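Local coordinates for intramolecular trans-sialidase (Macrobdella decora, PDB 3SLI), which cleaves sialic acid from sialoglycoconjugates by an intramolecular sialyl transfer that releases 2,7-anhydro-Neu5Ac rather than free sialic acid, at residues I600-D605 with S615-Y620. Numbering follows the deposited sequence.
Sequences IGLVND and SVEWKY
With chi1 at -62°, the side chain of Trp-618 turns its CG anti to its own carbonyl carbon, and the indole folds back toward Gly-601, its six-membered ring meeting the glycine obliquely near the rim, with CE3 3.5 Å from the glycine CA. Val-616 puts CG1 anti to the backbone N (chi1 177°), which carries this methyl to 3.7 Å from the CA of Gly-601 and beside the indole, offset toward the rim. The main chain of Gly-601 thus packs directly against both groups. Ile-582 and Leu-584 of strand 579-587 also touch the indole, continuing the apolar layer into the next strand.

Across the other face of the sheet, CD2 of Leu-602 rests 3.8 Å from CD of Lys-619, while Ile-600 CB meets the ring edge of Tyr-620 at CD2, 4.0 Å away. The lysine NZ and the tyrosine OH both reach Asp-577, by a salt bridge and a hydrogen bond respectively.

Paired backbone bonds join Leu-602 to Glu-617, with Glu-617 N 2.8 Å from Leu-602 O, and Asn-604 to Ser-615. The pattern is disturbed at Lys-619 and Tyr-620, which both face Ile-600 in a classic beta bulge beside the inverse gamma turn centred on Trp-618. The result is an antiparallel hairpin whose second strand is outermost in a four-stranded sheet, as expected for a blade of the sialidase beta-propeller.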
loop_
_atom_site.group_PDB
_atom_site.type_symbol
_atom_site.label_atom_id
_atom_site.label_comp_id
_atom_site.label_asym_id
_atom_site.label_seq_id
_atom_site.Cartn_x
_atom_site.Cartn_y
_atom_site.Cartn_z
ATOM N N ILE A 600 0.517 -15.899 15.971
ATOM C CA ILE A 600 0.548 -17.318 15.659
ATOM C C ILE A 600 -0.635 -17.954 16.399
ATOM O O ILE A 600 -0.771 -17.814 17.629
ATOM C CB ILE A 600 1.864 -17.980 16.093
ATOM C CG1 ILE A 600 3.013 -17.472 15.218
ATOM C CG2 ILE A 600 1.752 -19.497 15.969
ATOM C CD1 ILE A 600 4.357 -18.060 15.574
ATOM N N GLY A 601 -1.518 -18.588 15.628
ATOM C CA GLY A 601 -2.684 -19.245 16.189
ATOM C C GLY A 601 -2.568 -20.754 16.072
ATOM O O GLY A 601 -2.349 -21.280 14.977
ATOM N N LEU A 602 -2.690 -21.440 17.205
ATOM C CA LEU A 602 -2.601 -22.898 17.266
ATOM C C LEU A 602 -3.998 -23.505 17.201
ATOM O O LEU A 602 -4.881 -23.136 17.984
ATOM C CB LEU A 602 -1.895 -23.327 18.557
ATOM C CG LEU A 602 -0.362 -23.448 18.557
ATOM C CD1 LEU A 602 0.312 -22.446 17.628
ATOM C CD2 LEU A 602 0.165 -23.341 19.982
ATOM N N VAL A 603 -4.197 -24.416 16.251
ATOM C CA VAL A 603 -5.485 -25.074 16.050
ATOM C C VAL A 603 -5.684 -26.223 17.038
ATOM O O VAL A 603 -4.855 -27.130 17.126
ATOM C CB VAL A 603 -5.622 -25.613 14.601
ATOM C CG1 VAL A 603 -6.931 -26.402 14.442
ATOM C CG2 VAL A 603 -5.563 -24.459 13.595
ATOM N N ASN A 604 -6.779 -26.165 17.788
ATOM C CA ASN A 604 -7.103 -27.198 18.766
ATOM C C ASN A 604 -8.404 -27.880 18.368
ATOM O O ASN A 604 -9.320 -27.243 17.844
ATOM C CB ASN A 604 -7.281 -26.602 20.172
ATOM C CG ASN A 604 -5.981 -26.092 20.766
ATOM O OD1 ASN A 604 -5.182 -26.862 21.290
ATOM N ND2 ASN A 604 -5.771 -24.787 20.696
ATOM N N ASP A 605 -8.460 -29.189 18.560
ATOM C CA ASP A 605 -9.668 -29.934 18.269
ATOM C C ASP A 605 -10.408 -29.921 19.613
ATOM O O ASP A 605 -9.883 -30.396 20.624
ATOM C CB ASP A 605 -9.328 -31.363 17.837
ATOM C CG ASP A 605 -10.539 -32.121 17.343
ATOM O OD1 ASP A 605 -11.599 -32.044 18.005
ATOM O OD2 ASP A 605 -10.434 -32.786 16.290
ATOM N N SER A 615 -10.929 -24.836 17.488
ATOM C CA SER A 615 -10.769 -23.601 18.233
ATOM C C SER A 615 -9.321 -23.169 18.051
ATOM O O SER A 615 -8.408 -23.981 18.204
ATOM C CB SER A 615 -11.047 -23.836 19.714
ATOM O OG SER A 615 -10.905 -22.631 20.442
ATOM N N VAL A 616 -9.112 -21.910 17.681
ATOM C CA VAL A 616 -7.766 -21.387 17.479
ATOM C C VAL A 616 -7.308 -20.573 18.688
ATOM O O VAL A 616 -7.986 -19.634 19.110
ATOM C CB VAL A 616 -7.695 -20.507 16.203
ATOM C CG1 VAL A 616 -6.304 -19.913 16.035
ATOM C CG2 VAL A 616 -8.061 -21.328 14.982
ATOM N N GLU A 617 -6.183 -20.971 19.272
ATOM C CA GLU A 617 -5.609 -20.263 20.411
ATOM C C GLU A 617 -4.519 -19.310 19.897
ATOM O O GLU A 617 -3.481 -19.759 19.404
ATOM C CB GLU A 617 -4.980 -21.252 21.398
ATOM C CG GLU A 617 -4.254 -20.569 22.558
ATOM C CD GLU A 617 -3.303 -21.484 23.317
ATOM O OE1 GLU A 617 -3.106 -22.651 22.901
ATOM O OE2 GLU A 617 -2.738 -21.018 24.333
ATOM N N TRP A 618 -4.761 -18.006 19.975
ATOM C CA TRP A 618 -3.774 -17.028 19.521
ATOM C C TRP A 618 -2.739 -16.859 20.633
ATOM O O TRP A 618 -2.793 -15.926 21.437
ATOM C CB TRP A 618 -4.469 -15.718 19.135
ATOM C CG TRP A 618 -5.424 -15.926 17.993
ATOM C CD1 TRP A 618 -6.775 -16.098 18.073
ATOM C CD2 TRP A 618 -5.086 -16.056 16.598
ATOM N NE1 TRP A 618 -7.298 -16.336 16.824
ATOM C CE2 TRP A 618 -6.286 -16.311 15.900
ATOM C CE3 TRP A 618 -3.883 -15.987 15.878
ATOM C CZ2 TRP A 618 -6.324 -16.494 14.509
ATOM C CZ3 TRP A 618 -3.919 -16.173 14.495
ATOM C CH2 TRP A 618 -5.134 -16.423 13.826
ATOM N N LYS A 619 -1.788 -17.789 20.647
ATOM C CA LYS A 619 -0.753 -17.860 21.669
ATOM C C LYS A 619 0.397 -16.863 21.613
ATOM O O LYS A 619 0.923 -16.474 22.655
ATOM C CB LYS A 619 -0.183 -19.281 21.702
ATOM C CG LYS A 619 0.679 -19.590 22.900
ATOM C CD LYS A 619 1.114 -21.040 22.881
ATOM C CE LYS A 619 1.788 -21.421 24.181
ATOM N NZ LYS A 619 2.265 -22.832 24.131
ATOM N N TYR A 620 0.796 -16.462 20.411
ATOM C CA TYR A 620 1.923 -15.541 20.248
ATOM C C TYR A 620 1.585 -14.295 19.437
ATOM O O TYR A 620 0.748 -14.342 18.536
ATOM C CB TYR A 620 3.086 -16.259 19.534
ATOM C CG TYR A 620 3.577 -17.516 20.210
ATOM C CD1 TYR A 620 4.442 -17.445 21.300
ATOM C CD2 TYR A 620 3.183 -18.783 19.755
ATOM C CE1 TYR A 620 4.909 -18.598 21.927
ATOM C CE2 TYR A 620 3.647 -19.948 20.374
ATOM C CZ TYR A 620 4.511 -19.843 21.463
ATOM O OH TYR A 620 5.009 -20.964 22.092
#